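PDB 4NHB: TRAP dicarboxylate transporter-DctP subunit from Desulfovibrio desulfuricans subsp. desulfuricans, which binds sn-glycerol-3-phosphate and, as the solute-binding subunit of a TRAP transporter, probably delivers it in the periplasm to the membrane components for uptake. Local coordinates for residues V30-G35 / Q65-S70; A34-E39 / C90-Q95; L143-L148 / I237-I242. All coordinates share one frame; numbering follows the deposited sequence.

Interaction 1. Residues V30-G35 / Q65-S70; sequences VIKMAG and QVFPNS
Two parallel strands, 30-34 and 63-67, pair here as the outer members of a beta-alpha-beta unit whose crossover is helix 42-57, in the alpha/beta fold of a periplasmic solute-binding protein. The short axes run 4.8 Å apart at 19°, and the register sets Lys32 beside Gln65, Met33 beside Val66 and Ala34 beside Phe67. Four backbone bonds fix it: Gln65 N to Ile31 O, Met33 N to Gln65 O, Phe67 N to Met33 O and Gly35 N to Phe67 O. The first three arrive nearly along the C=O axis; in the fourth the donor stands above the carbonyl plane. The tight side is that of Met33, buried against Met47 and Phe50 of the crossover helix; Val66, on the same face, touches Met47 but is partly exposed. The opposite face is looser at Lys32, Gln65 and Phe67, all partly exposed, whereas Ala34 there is buried. Lys32 bends at chi2 (-103°) and runs alongside the Phe67 ring, its CD 3.8 Å from Phe67 CE1. The same lysine lies side by side with Gln65, Lys32 CE being 3.6 Å from Gln65 OE1, while Val30 CG1 meets Gln65 NE2 obliquely at 3.6 Å. Beyond the last bridge, one more backbone bond ties the two loops: Ser70 N donates to Gly35 O over 2.8 Å, in the carbonyl plane and on a lone pair.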
ATOM      1  N   VAL A  30       4.986 -25.620  -4.984  1.00 26.09           N
ATOM      2  CA  VAL A  30       4.486 -24.703  -3.958  1.00 28.42           C
ATOM      3  C   VAL A  30       5.105 -23.321  -4.064  1.00 26.30           C
ATOM      4  O   VAL A  30       6.324 -23.187  -4.147  1.00 27.05           O
ATOM      5  CB  VAL A  30       4.721 -25.229  -2.552  1.00 33.77           C
ATOM      6  CG1 VAL A  30       4.317 -24.170  -1.524  1.00 34.83           C
ATOM      7  CG2 VAL A  30       3.923 -26.505  -2.338  1.00 34.16           C
ATOM      8  N   ILE A  31       4.244 -22.302  -4.094  1.00 23.31           N
ATOM      9  CA  ILE A  31       4.674 -20.898  -3.999  1.00 18.64           C
ATOM     10  C   ILE A  31       4.308 -20.279  -2.635  1.00 22.33           C
ATOM     11  O   ILE A  31       3.146 -20.240  -2.247  1.00 23.58           O
ATOM     12  CB  ILE A  31       4.040 -20.049  -5.131  1.00 15.31           C
ATOM     13  CG1 ILE A  31       4.600 -20.472  -6.494  1.00 27.99           C
ATOM     14  CG2 ILE A  31       4.271 -18.573  -4.899  1.00 13.50           C
ATOM     15  CD1 ILE A  31       3.914 -19.792  -7.682  1.00 30.30           C
ATOM     16  N   LYS A  32       5.313 -19.807  -1.919  1.00 12.30           N
ATOM     17  CA  LYS A  32       5.114 -19.201  -0.619  1.00  9.36           C
ATOM     18  C   LYS A  32       5.098 -17.705  -0.825  1.00  7.17           C
ATOM     19  O   LYS A  32       5.980 -17.163  -1.474  1.00  8.82           O
ATOM     20  CB  LYS A  32       6.257 -19.546   0.302  1.00 10.00           C
ATOM     21  CG  LYS A  32       6.665 -21.020   0.310  1.00 19.81           C
ATOM     22  CD  LYS A  32       6.162 -21.715   1.526  1.00 26.40           C
ATOM     23  CE  LYS A  32       6.400 -23.223   1.449  1.00 34.55           C
ATOM     24  NZ  LYS A  32       7.483 -23.673   2.357  1.00 38.45           N
ATOM     25  N   MET A  33       4.060 -17.063  -0.300  1.00 10.21           N
ATOM     26  CA  MET A  33       3.872 -15.640  -0.371  1.00 11.80           C
ATOM     27  C   MET A  33       3.660 -15.068   1.012  1.00 10.64           C
ATOM     28  O   MET A  33       2.763 -15.500   1.744  1.00 12.03           O
ATOM     29  CB  MET A  33       2.613 -15.328  -1.171  1.00  7.97           C
ATOM     30  CG  MET A  33       2.481 -13.892  -1.574  1.00  9.34           C
ATOM     31  SD  MET A  33       0.893 -13.579  -2.341  1.00 16.67           S
ATOM     32  CE  MET A  33       0.853 -14.711  -3.714  1.00 33.59           C
ATOM     33  N   ALA A  34       4.437 -14.060   1.346  1.00 10.62           N
ATOM     34  CA  ALA A  34       4.273 -13.386   2.623  1.00 10.31           C
ATOM     35  C   ALA A  34       3.647 -12.029   2.428  1.00  9.44           C
ATOM     36  O   ALA A  34       3.819 -11.391   1.393  1.00  9.16           O
ATOM     37  CB  ALA A  34       5.606 -13.220   3.297  1.00  8.31           C
ATOM     38  N   GLY A  35       2.936 -11.587   3.454  1.00  8.61           N
ATOM     39  CA  GLY A  35       2.399 -10.242   3.502  1.00 11.91           C
ATOM     40  C   GLY A  35       2.368  -9.687   4.898  1.00 10.55           C
ATOM     41  O   GLY A  35       2.883 -10.313   5.829  1.00 11.04           O
ATOM     42  N   GLN A  65       0.821 -20.853  -0.917  1.00 11.55           N
ATOM     43  CA  GLN A  65       0.621 -20.749   0.513  1.00  8.01           C
ATOM     44  C   GLN A  65       0.812 -19.323   0.964  1.00 15.08           C
ATOM     45  O   GLN A  65       1.889 -18.751   0.778  1.00 16.49           O
ATOM     46  CB  GLN A  65       1.593 -21.667   1.267  1.00 11.15           C
ATOM     47  CG  GLN A  65       1.212 -23.147   1.085  1.00 22.67           C
ATOM     48  CD  GLN A  65       2.236 -24.114   1.658  1.00 21.56           C
ATOM     49  OE1 GLN A  65       3.021 -23.762   2.524  1.00 14.84           O
ATOM     50  NE2 GLN A  65       2.239 -25.334   1.146  1.00 24.08           N
ATOM     51  N   VAL A  66      -0.217 -18.789   1.612  1.00 12.32           N
ATOM     52  CA  VAL A  66      -0.288 -17.387   1.960  1.00 15.17           C
ATOM     53  C   VAL A  66       0.023 -17.200   3.424  1.00 15.32           C
ATOM     54  O   VAL A  66      -0.599 -17.821   4.275  1.00 15.60           O
ATOM     55  CB  VAL A  66      -1.682 -16.827   1.647  1.00 14.44           C
ATOM     56  CG1 VAL A  66      -1.810 -15.415   2.198  1.00 13.29           C
ATOM     57  CG2 VAL A  66      -1.911 -16.899   0.143  1.00 21.88           C
ATOM     58  N   PHE A  67       1.027 -16.368   3.702  1.00 11.67           N
ATOM     59  CA  PHE A  67       1.421 -16.023   5.071  1.00  7.08           C
ATOM     60  C   PHE A  67       1.231 -14.550   5.385  1.00 11.03           C
ATOM     61  O   PHE A  67       2.169 -13.759   5.295  1.00  9.82           O
ATOM     62  CB  PHE A  67       2.892 -16.366   5.279  1.00 10.72           C
ATOM     63  CG  PHE A  67       3.218 -17.839   5.053  1.00 12.43           C
ATOM     64  CD1 PHE A  67       3.511 -18.315   3.787  1.00 11.72           C
ATOM     65  CD2 PHE A  67       3.216 -18.733   6.117  1.00 18.04           C
ATOM     66  CE1 PHE A  67       3.795 -19.631   3.594  1.00 16.46           C
ATOM     67  CE2 PHE A  67       3.518 -20.041   5.931  1.00 18.59           C
ATOM     68  CZ  PHE A  67       3.809 -20.507   4.689  1.00 13.39           C
ATOM     69  N   PRO A  68       0.009 -14.154   5.745  1.00 10.39           N
ATOM     70  CA  PRO A  68      -0.244 -12.729   5.958  1.00 14.04           C
ATOM     71  C   PRO A  68       0.169 -12.231   7.321  1.00  9.30           C
ATOM     72  O   PRO A  68       0.732 -12.962   8.134  1.00 12.94           O
ATOM     73  CB  PRO A  68      -1.774 -12.663   5.897  1.00 11.43           C
ATOM     74  CG  PRO A  68      -2.176 -13.904   6.493  1.00 16.66           C
ATOM     75  CD  PRO A  68      -1.140 -14.953   6.173  1.00 20.30           C
ATOM     76  N   ASN A  69      -0.137 -10.965   7.570  1.00 11.37           N
ATOM     77  CA  ASN A  69      -0.004 -10.383   8.903  1.00  7.24           C
ATOM     78  C   ASN A  69       1.422 -10.567   9.492  1.00 13.49           C
ATOM     79  O   ASN A  69       1.615 -10.881  10.676  1.00 11.84           O
ATOM     80  CB  ASN A  69      -1.090 -10.976   9.800  1.00 13.23           C
ATOM     81  CG  ASN A  69      -1.392 -10.092  10.984  1.00 14.83           C
ATOM     82  OD1 ASN A  69      -1.132  -8.883  10.956  1.00 14.83           O
ATOM     83  ND2 ASN A  69      -1.877 -10.697  12.054  1.00 21.69           N
ATOM     84  N   SER A  70       2.429 -10.386   8.638  1.00 14.69           N
ATOM     85  CA  SER A  70       3.813 -10.508   9.041  1.00 13.70           C
ATOM     86  C   SER A  70       4.160 -11.876   9.679  1.00 14.26           C
ATOM     87  O   SER A  70       5.138 -12.004  10.392  1.00 13.26           O
ATOM     88  CB  SER A  70       4.183  -9.346   9.971  1.00 20.54           C
ATOM     89  OG  SER A  70       4.170  -8.124   9.246  1.00 26.03           O
TER

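Interaction 2. Residues A34-E39 / C90-Q95; sequences AGMKPE and CATGTQ. With G3P (sn-glycerol-3-phosphate), chain P.
This is a buried contact at the C-terminal ends of two neighbouring parallel strands, 30-34 and 89-92, where the chain leaves the sheet to form part of the sn-glycerol-3-phosphate pocket. Direct pairing is brief: Ala34 bridges Cys90, and Ala91 N donates to Ala34 O at 2.8 Å, nearly along the C=O axis. Past that bond the backbones diverge, and contact passes to the side chain of Met36. Met36 has CG in the crowded position between its backbone N and carbonyl carbon (chi1 64°), and its chain turns at chi3 (-73°). It meets Gln95 tip to tip, with Met36 SD 3.3 Å from Gln95 NE2, while Met36 CE lies 3.6 Å from the phosphate oxygen O4P of the ligand. Gln95 folds back at chi2 (81°); its OE1 accepts a weak bond from Gly93 N, and its NE2 gives a weak bond to ligand O2, its stronger partner being Glu75 OE2. Thr94 N donates to ligand O1 over 3.1 Å. Gly93, without a side chain, lies against this hydroxyl, its CA 3.4 Å from ligand O1. Lys37 bends at chi2, then extends to place NZ 2.7 Å from ligand O4P; the same ammonium has a salt bridge to Asp215, so its charge is probably shared between phosphate and carboxylate. One segment thus grips the phosphate end and the other the glycerol hydroxyls. Around them, helix 75-84 packs Tyr78 against Met36 and Cys90, helix 42-57 places Glu43 and Met47 against Ala91, and strand 235-243 flanks strand 89-92, bringing Leu240 against Ala91 and His238 against Met36.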
ATOM      1  N   ALA A  34       4.437 -14.060   1.346  1.00 10.62           N
ATOM      2  CA  ALA A  34       4.273 -13.386   2.623  1.00 10.31           C
ATOM      3  C   ALA A  34       3.647 -12.029   2.428  1.00  9.44           C
ATOM      4  O   ALA A  34       3.819 -11.391   1.393  1.00  9.16           O
ATOM      5  CB  ALA A  34       5.606 -13.220   3.297  1.00  8.31           C
ATOM      6  N   GLY A  35       2.936 -11.587   3.454  1.00  8.61           N
ATOM      7  CA  GLY A  35       2.399 -10.242   3.502  1.00 11.91           C
ATOM      8  C   GLY A  35       2.368  -9.687   4.898  1.00 10.55           C
ATOM      9  O   GLY A  35       2.883 -10.313   5.829  1.00 11.04           O
ATOM     10  N   MET A  36       1.735  -8.522   5.036  1.00  7.24           N
ATOM     11  CA  MET A  36       1.916  -7.684   6.215  1.00 10.69           C
ATOM     12  C   MET A  36       0.591  -7.306   6.817  1.00 11.55           C
ATOM     13  O   MET A  36       0.566  -6.583   7.822  1.00 11.03           O
ATOM     14  CB  MET A  36       2.709  -6.401   5.869  1.00  2.84           C
ATOM     15  CG  MET A  36       1.993  -5.495   4.892  1.00  5.14           C
ATOM     16  SD  MET A  36       2.906  -3.922   4.588  1.00 12.02           S
ATOM     17  CE  MET A  36       2.620  -3.076   6.146  1.00 18.33           C
ATOM     18  N   LYS A  37      -0.506  -7.810   6.233  1.00  4.40           N
ATOM     19  CA  LYS A  37      -1.844  -7.383   6.647  1.00  5.46           C
ATOM     20  C   LYS A  37      -2.700  -8.534   7.193  1.00  8.34           C
ATOM     21  O   LYS A  37      -2.472  -9.710   6.895  1.00  8.95           O
ATOM     22  CB  LYS A  37      -2.596  -6.634   5.521  1.00  6.50           C
ATOM     23  CG  LYS A  37      -1.932  -5.373   4.990  1.00  6.96           C
ATOM     24  CD  LYS A  37      -1.751  -4.289   6.089  1.00  5.89           C
ATOM     25  CE  LYS A  37      -1.026  -3.056   5.536  1.00  5.89           C
ATOM     26  NZ  LYS A  37      -1.061  -1.894   6.490  1.00  7.64           N
ATOM     27  N   PRO A  38      -3.669  -8.206   8.050  1.00  9.89           N
ATOM     28  CA  PRO A  38      -4.562  -9.249   8.551  1.00  6.54           C
ATOM     29  C   PRO A  38      -5.578  -9.757   7.489  1.00  7.13           C
ATOM     30  O   PRO A  38      -5.768  -9.185   6.406  1.00 10.31           O
ATOM     31  CB  PRO A  38      -5.256  -8.577   9.725  1.00 14.22           C
ATOM     32  CG  PRO A  38      -5.231  -7.178   9.377  1.00 15.27           C
ATOM     33  CD  PRO A  38      -3.965  -6.898   8.644  1.00  9.67           C
ATOM     34  N   GLU A  39      -6.214 -10.869   7.819  1.00 16.68           N
ATOM     35  CA  GLU A  39      -7.309 -11.404   7.018  1.00 18.83           C
ATOM     36  C   GLU A  39      -8.395 -10.351   6.918  1.00 17.54           C
ATOM     37  O   GLU A  39      -8.552  -9.549   7.824  1.00 15.50           O
ATOM     38  CB  GLU A  39      -7.855 -12.665   7.668  1.00 14.10           C
ATOM     39  CG  GLU A  39      -6.883 -13.812   7.648  1.00 19.86           C
ATOM     40  CD  GLU A  39      -6.745 -14.422   6.265  1.00 21.19           C
ATOM     41  OE1 GLU A  39      -7.660 -14.223   5.442  1.00 24.18           O
ATOM     42  OE2 GLU A  39      -5.720 -15.072   5.994  1.00 19.52           O
ATOM     43  N   CYS A  90       5.844 -12.031  -2.472  1.00 12.81           N
ATOM     44  CA  CYS A  90       5.458 -11.230  -1.304  1.00 12.81           C
ATOM     45  C   CYS A  90       4.530 -10.124  -1.750  1.00 10.49           C
ATOM     46  O   CYS A  90       4.555  -9.741  -2.910  1.00  7.35           O
ATOM     47  CB  CYS A  90       6.679 -10.652  -0.557  1.00 11.15           C
ATOM     48  SG  CYS A  90       7.635  -9.385  -1.380  1.00 10.24           S
ATOM     49  N   ALA A  91       3.670  -9.666  -0.835  1.00  6.32           N
ATOM     50  CA  ALA A  91       2.803  -8.512  -1.076  1.00  9.22           C
ATOM     51  C   ALA A  91       3.284  -7.369  -0.194  1.00  9.71           C
ATOM     52  O   ALA A  91       3.402  -7.536   1.030  1.00  9.03           O
ATOM     53  CB  ALA A  91       1.361  -8.844  -0.710  1.00  9.20           C
ATOM     54  N   THR A  92       3.571  -6.228  -0.798  1.00 10.07           N
ATOM     55  CA  THR A  92       3.953  -5.065  -0.021  1.00 10.26           C
ATOM     56  C   THR A  92       3.750  -3.813  -0.861  1.00  5.61           C
ATOM     57  O   THR A  92       3.292  -3.905  -2.031  1.00  5.60           O
ATOM     58  CB  THR A  92       5.392  -5.231   0.539  1.00  8.33           C
ATOM     59  OG1 THR A  92       5.605  -4.305   1.606  1.00  6.07           O
ATOM     60  CG2 THR A  92       6.460  -4.984  -0.515  1.00 12.36           C
ATOM     61  N   GLY A  93       4.067  -2.658  -0.277  1.00  5.61           N
ATOM     62  CA  GLY A  93       3.908  -1.391  -0.932  1.00  6.64           C
ATOM     63  C   GLY A  93       5.199  -0.595  -1.142  1.00  8.56           C
ATOM     64  O   GLY A  93       6.208  -1.111  -1.641  1.00  7.33           O
ATOM     65  N   THR A  94       5.160   0.687  -0.784  1.00  7.28           N
ATOM     66  CA  THR A  94       6.285   1.568  -1.096  1.00  9.75           C
ATOM     67  C   THR A  94       7.508   1.339  -0.187  1.00 12.23           C
ATOM     68  O   THR A  94       8.490   2.127  -0.214  1.00 10.37           O
ATOM     69  CB  THR A  94       5.874   3.034  -1.022  1.00 12.02           C
ATOM     70  OG1 THR A  94       5.280   3.265   0.261  1.00  7.34           O
ATOM     71  CG2 THR A  94       4.886   3.404  -2.166  1.00 12.16           C
ATOM     72  N   GLN A  95       7.438   0.286   0.630  1.00  8.64           N
ATOM     73  CA  GLN A  95       8.600  -0.249   1.332  1.00 10.02           C
ATOM     74  C   GLN A  95       9.730  -0.529   0.326  1.00 13.79           C
ATOM     75  O   GLN A  95      10.911  -0.405   0.623  1.00 13.50           O
ATOM     76  CB  GLN A  95       8.226  -1.532   2.078  1.00  7.17           C
ATOM     77  CG  GLN A  95       7.264  -1.364   3.312  1.00 10.15           C
ATOM     78  CD  GLN A  95       5.774  -1.257   2.921  1.00  6.91           C
ATOM     79  OE1 GLN A  95       5.422  -1.025   1.754  1.00  6.59           O
ATOM     80  NE2 GLN A  95       4.909  -1.432   3.897  1.00  5.66           N
TER
HETATM   81  O1  G3P P 414       2.681   1.146   0.973  1.00  8.17           O
HETATM   82  C1  G3P P 414       3.211   1.581   2.191  1.00  5.69           C
HETATM   83  C2  G3P P 414       2.196   1.349   3.318  1.00  9.61           C
HETATM   84  O2  G3P P 414       1.883  -0.016   3.380  1.00  7.84           O
HETATM   85  C3  G3P P 414       2.803   1.809   4.653  1.00  5.07           C
HETATM   86  O1P G3P P 414       1.773   2.163   5.520  1.00  6.91           O
HETATM   87  O4P G3P P 414       0.751  -0.028   5.808  1.00  8.98           O
HETATM   88  O2P G3P P 414       2.595   0.693   7.407  1.00  4.76           O
HETATM   89  O3P G3P P 414       0.333   1.726   7.576  1.00  7.17           O
HETATM   90  P   G3P P 414       1.347   1.068   6.646  1.00  5.82           P

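Interaction 3. Residues L143-L148 / I237-I242; sequences LNAFPL and IHSLYI. With G3P (sn-glycerol-3-phosphate), chain P.
An asparagine side chain stands in for backbone in this antiparallel pairing: Leu240 N donates to Asn144 OD1 at 2.8 Å, with the donor above the amide carbonyl plane. Asn144 CG occupies the crowded position between backbone N and carbonyl carbon (chi1 64°), which carries OD1 across to the other strand, while ND2 is hydrogen-bonded to Ala262 O. The adjacent Asn144 O is held by a side chain in turn, accepting from Ser239 OG at 2.7 Å in the carbonyl plane. On one side a lone backbone bond, Leu143 N to Leu240 O, runs almost exactly along the C=O axis; on the other, regular pairing begins, with Phe146 and His238 a hydrogen-bonded pair through reciprocal N-H to O bonds, followed by the non-hydrogen-bonded pair of Pro147 with Ile237. The short axes make an angle of 128°, well away from straight antiparallel. Phe146 lays one ring face over His238 O, which sits off toward the rim, and its CE1 touches His238 CB at 3.9 Å. Leu148 lies over one face of the imidazole: CD2 stands 3.7 Å from the ring centroid, 13° off the normal, a CH-pi contact. His238 NE2 lies 2.7 Å from ligand O2, either atom possibly donating, and gives a weak bond to ligand O1. Its ND1 is hydrogen-bonded to Glu43 OE2, a second-shell carboxylate that probably holds the ring's rotation and may raise its basicity. The antiparallel pair of strands 146-155 and 235-243 thus carries His238 into the sn-glycerol-3-phosphate pocket. Helix 252-286 backs the 143-148 side, with Ile258 against Leu143 and Trp270 against Pro147, whereas strand 89-92 lies beside strand 235-243, its Met89 meeting Ile242 and its Ala91 meeting Leu240.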
ATOM      1  N   LEU A 143       4.179  -7.534 -10.231  1.00 14.58           N
ATOM      2  CA  LEU A 143       3.173  -8.158 -11.109  1.00 11.88           C
ATOM      3  C   LEU A 143       1.880  -7.363 -11.258  1.00 18.43           C
ATOM      4  O   LEU A 143       1.100  -7.592 -12.191  1.00  9.78           O
ATOM      5  CB  LEU A 143       2.837  -9.567 -10.616  1.00 14.62           C
ATOM      6  CG  LEU A 143       3.922 -10.655 -10.743  1.00 12.74           C
ATOM      7  CD1 LEU A 143       3.484 -11.959 -10.043  1.00 10.12           C
ATOM      8  CD2 LEU A 143       4.269 -10.917 -12.215  1.00 15.32           C
ATOM      9  N   ASN A 144       1.592  -6.477 -10.312  1.00 13.25           N
ATOM     10  CA  ASN A 144       0.374  -5.712 -10.414  1.00  7.00           C
ATOM     11  C   ASN A 144       0.442  -4.486  -9.503  1.00 11.44           C
ATOM     12  O   ASN A 144       1.485  -4.220  -8.890  1.00  6.65           O
ATOM     13  CB  ASN A 144      -0.840  -6.611 -10.102  1.00 10.07           C
ATOM     14  CG  ASN A 144      -0.863  -7.143  -8.660  1.00 10.30           C
ATOM     15  OD1 ASN A 144      -0.083  -6.724  -7.797  1.00  9.46           O
ATOM     16  ND2 ASN A 144      -1.740  -8.114  -8.423  1.00  6.35           N
ATOM     17  N   ALA A 145      -0.654  -3.744  -9.439  1.00  7.50           N
ATOM     18  CA  ALA A 145      -0.823  -2.638  -8.489  1.00  5.49           C
ATOM     19  C   ALA A 145      -2.305  -2.574  -8.091  1.00 10.75           C
ATOM     20  O   ALA A 145      -3.179  -2.758  -8.921  1.00 10.09           O
ATOM     21  CB  ALA A 145      -0.383  -1.362  -9.102  1.00  9.32           C
ATOM     22  N   PHE A 146      -2.597  -2.350  -6.814  1.00  8.07           N
ATOM     23  CA  PHE A 146      -3.963  -2.355  -6.387  1.00  6.30           C
ATOM     24  C   PHE A 146      -4.040  -1.524  -5.123  1.00  6.33           C
ATOM     25  O   PHE A 146      -3.036  -1.340  -4.415  1.00  8.17           O
ATOM     26  CB  PHE A 146      -4.474  -3.791  -6.187  1.00  3.72           C
ATOM     27  CG  PHE A 146      -3.663  -4.614  -5.202  1.00  8.24           C
ATOM     28  CD1 PHE A 146      -3.886  -4.526  -3.839  1.00  6.36           C
ATOM     29  CD2 PHE A 146      -2.655  -5.470  -5.643  1.00  7.66           C
ATOM     30  CE1 PHE A 146      -3.127  -5.289  -2.945  1.00 10.01           C
ATOM     31  CE2 PHE A 146      -1.905  -6.226  -4.756  1.00  9.28           C
ATOM     32  CZ  PHE A 146      -2.141  -6.135  -3.407  1.00  9.35           C
ATOM     33  N   PRO A 147      -5.222  -0.995  -4.824  1.00  7.74           N
ATOM     34  CA  PRO A 147      -5.238  -0.073  -3.688  1.00  4.06           C
ATOM     35  C   PRO A 147      -5.553  -0.776  -2.349  1.00  9.38           C
ATOM     36  O   PRO A 147      -6.241  -1.804  -2.316  1.00 10.20           O
ATOM     37  CB  PRO A 147      -6.405   0.846  -4.023  1.00  8.52           C
ATOM     38  CG  PRO A 147      -7.374  -0.069  -4.792  1.00 11.96           C
ATOM     39  CD  PRO A 147      -6.486  -1.004  -5.577  1.00 13.09           C
ATOM     40  N   LEU A 148      -5.108  -0.167  -1.261  1.00  5.98           N
ATOM     41  CA  LEU A 148      -5.586  -0.484   0.081  1.00  4.28           C
ATOM     42  C   LEU A 148      -6.532   0.624   0.565  1.00  6.63           C
ATOM     43  O   LEU A 148      -7.326   0.411   1.484  1.00  9.31           O
ATOM     44  CB  LEU A 148      -4.414  -0.709   1.065  1.00  3.26           C
ATOM     45  CG  LEU A 148      -3.775  -2.123   1.145  1.00  8.31           C
ATOM     46  CD1 LEU A 148      -3.359  -2.675  -0.176  1.00 11.87           C
ATOM     47  CD2 LEU A 148      -2.623  -2.195   2.147  1.00  7.59           C
ATOM     48  N   ILE A 237      -1.060   2.029  -2.253  1.00  3.98           N
ATOM     49  CA  ILE A 237      -0.998   1.106  -3.390  1.00  9.75           C
ATOM     50  C   ILE A 237      -0.012  -0.011  -3.050  1.00 10.83           C
ATOM     51  O   ILE A 237       1.148   0.258  -2.722  1.00 10.34           O
ATOM     52  CB  ILE A 237      -0.493   1.831  -4.642  1.00 12.63           C
ATOM     53  CG1 ILE A 237      -1.491   2.919  -5.088  1.00  9.93           C
ATOM     54  CG2 ILE A 237      -0.205   0.832  -5.775  1.00 13.18           C
ATOM     55  CD1 ILE A 237      -2.817   2.381  -5.671  1.00  8.99           C
ATOM     56  N   HIS A 238      -0.459  -1.266  -3.091  1.00  6.88           N
ATOM     57  CA  HIS A 238       0.465  -2.401  -2.965  1.00  9.19           C
ATOM     58  C   HIS A 238       0.572  -3.237  -4.240  1.00  5.99           C
ATOM     59  O   HIS A 238      -0.158  -3.018  -5.200  1.00  6.33           O
ATOM     60  CB  HIS A 238       0.033  -3.271  -1.798  1.00 13.04           C
ATOM     61  CG  HIS A 238       0.430  -2.726  -0.468  1.00  6.67           C
ATOM     62  ND1 HIS A 238       0.551  -3.529   0.641  1.00 11.23           N
ATOM     63  CD2 HIS A 238       0.743  -1.465  -0.063  1.00  4.42           C
ATOM     64  CE1 HIS A 238       0.914  -2.795   1.681  1.00  7.41           C
ATOM     65  NE2 HIS A 238       1.022  -1.537   1.289  1.00  4.83           N
ATOM     66  N   SER A 239       1.483  -4.200  -4.242  1.00  4.60           N
ATOM     67  CA  SER A 239       1.701  -5.098  -5.380  1.00  7.87           C
ATOM     68  C   SER A 239       2.013  -6.478  -4.920  1.00  7.64           C
ATOM     69  O   SER A 239       2.467  -6.680  -3.804  1.00  7.98           O
ATOM     70  CB  SER A 239       2.869  -4.650  -6.258  1.00  6.01           C
ATOM     71  OG  SER A 239       2.715  -3.308  -6.609  1.00 11.65           O
ATOM     72  N   LEU A 240       1.781  -7.439  -5.798  1.00  9.87           N
ATOM     73  CA  LEU A 240       2.346  -8.764  -5.624  1.00  4.50           C
ATOM     74  C   LEU A 240       3.692  -8.771  -6.347  1.00 12.60           C
ATOM     75  O   LEU A 240       3.790  -8.394  -7.532  1.00 12.52           O
ATOM     76  CB  LEU A 240       1.440  -9.863  -6.196  1.00 11.58           C
ATOM     77  CG  LEU A 240      -0.003  -9.922  -5.675  1.00 10.60           C
ATOM     78  CD1 LEU A 240      -0.718 -11.090  -6.339  1.00 13.40           C
ATOM     79  CD2 LEU A 240      -0.051 -10.044  -4.155  1.00 12.06           C
ATOM     80  N   TYR A 241       4.732  -9.138  -5.614  1.00  8.33           N
ATOM     81  CA  TYR A 241       6.079  -9.188  -6.187  1.00  4.67           C
ATOM     82  C   TYR A 241       6.502 -10.625  -6.295  1.00  9.18           C
ATOM     83  O   TYR A 241       6.151 -11.423  -5.435  1.00 10.46           O
ATOM     84  CB  TYR A 241       7.041  -8.462  -5.283  1.00  6.51           C
ATOM     85  CG  TYR A 241       6.861  -6.954  -5.190  1.00  9.19           C
ATOM     86  CD1 TYR A 241       5.992  -6.391  -4.267  1.00  9.22           C
ATOM     87  CD2 TYR A 241       7.577  -6.093  -6.020  1.00  9.12           C
ATOM     88  CE1 TYR A 241       5.841  -5.015  -4.172  1.00 12.34           C
ATOM     89  CE2 TYR A 241       7.428  -4.740  -5.941  1.00 11.55           C
ATOM     90  CZ  TYR A 241       6.578  -4.184  -5.031  1.00  9.05           C
ATOM     91  OH  TYR A 241       6.468  -2.791  -4.942  1.00  7.64           O
ATOM     92  N   ILE A 242       7.270 -10.971  -7.334  1.00 12.36           N
ATOM     93  CA  ILE A 242       7.743 -12.331  -7.491  1.00  8.80           C
ATOM     94  C   ILE A 242       9.253 -12.378  -7.688  1.00 13.32           C
ATOM     95  O   ILE A 242       9.829 -11.515  -8.340  1.00 16.86           O
ATOM     96  CB  ILE A 242       7.032 -13.062  -8.636  1.00 14.04           C
ATOM     97  CG1 ILE A 242       7.493 -14.502  -8.705  1.00  8.80           C
ATOM     98  CG2 ILE A 242       7.245 -12.345  -9.996  1.00  9.50           C
ATOM     99  CD1 ILE A 242       6.427 -15.460  -9.277  1.00 14.49           C
TER
HETATM  100  O1  G3P P 414       2.681   1.146   0.973  1.00  8.17           O
HETATM  101  C1  G3P P 414       3.211   1.581   2.191  1.00  5.69           C
HETATM  102  C2  G3P P 414       2.196   1.349   3.318  1.00  9.61           C
HETATM  103  O2  G3P P 414       1.883  -0.016   3.380  1.00  7.84           O
HETATM  104  C3  G3P P 414       2.803   1.809   4.653  1.00  5.07           C
HETATM  105  O1P G3P P 414       1.773   2.163   5.520  1.00  6.91           O
HETATM  106  O4P G3P P 414       0.751  -0.028   5.808  1.00  8.98           O
HETATM  107  O2P G3P P 414       2.595   0.693   7.407  1.00  4.76           O
HETATM  108  O3P G3P P 414       0.333   1.726   7.576  1.00  7.17           O
HETATM  109  P   G3P P 414       1.347   1.068   6.646  1.00  5.82           P

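Overall arrangement
All three contacts belong to one mixed sheet, in which strand 63-67 pairs with 30-34, that with 89-92, that with 235-243, and the last with 146-155. Interactions 1 and 2 share Ala34 and Gly35, and their centres are about 9 Å apart, as are those of interactions 2 and 3; the centres of interactions 1 and 3 lie about 14 Å apart. Along the chain, the first two both draw on strand 30-34 and the loop after it, and the third opens after both have closed. Cys90 O to Tyr241 N and Thr92 O to Ser239 N, probable hydrogen bonds, join interaction 2 to interaction 3. Both touch sn-glycerol-3-phosphate, so residues distant in sequence converge on one ligand, while interaction 1 extends the sheet outward.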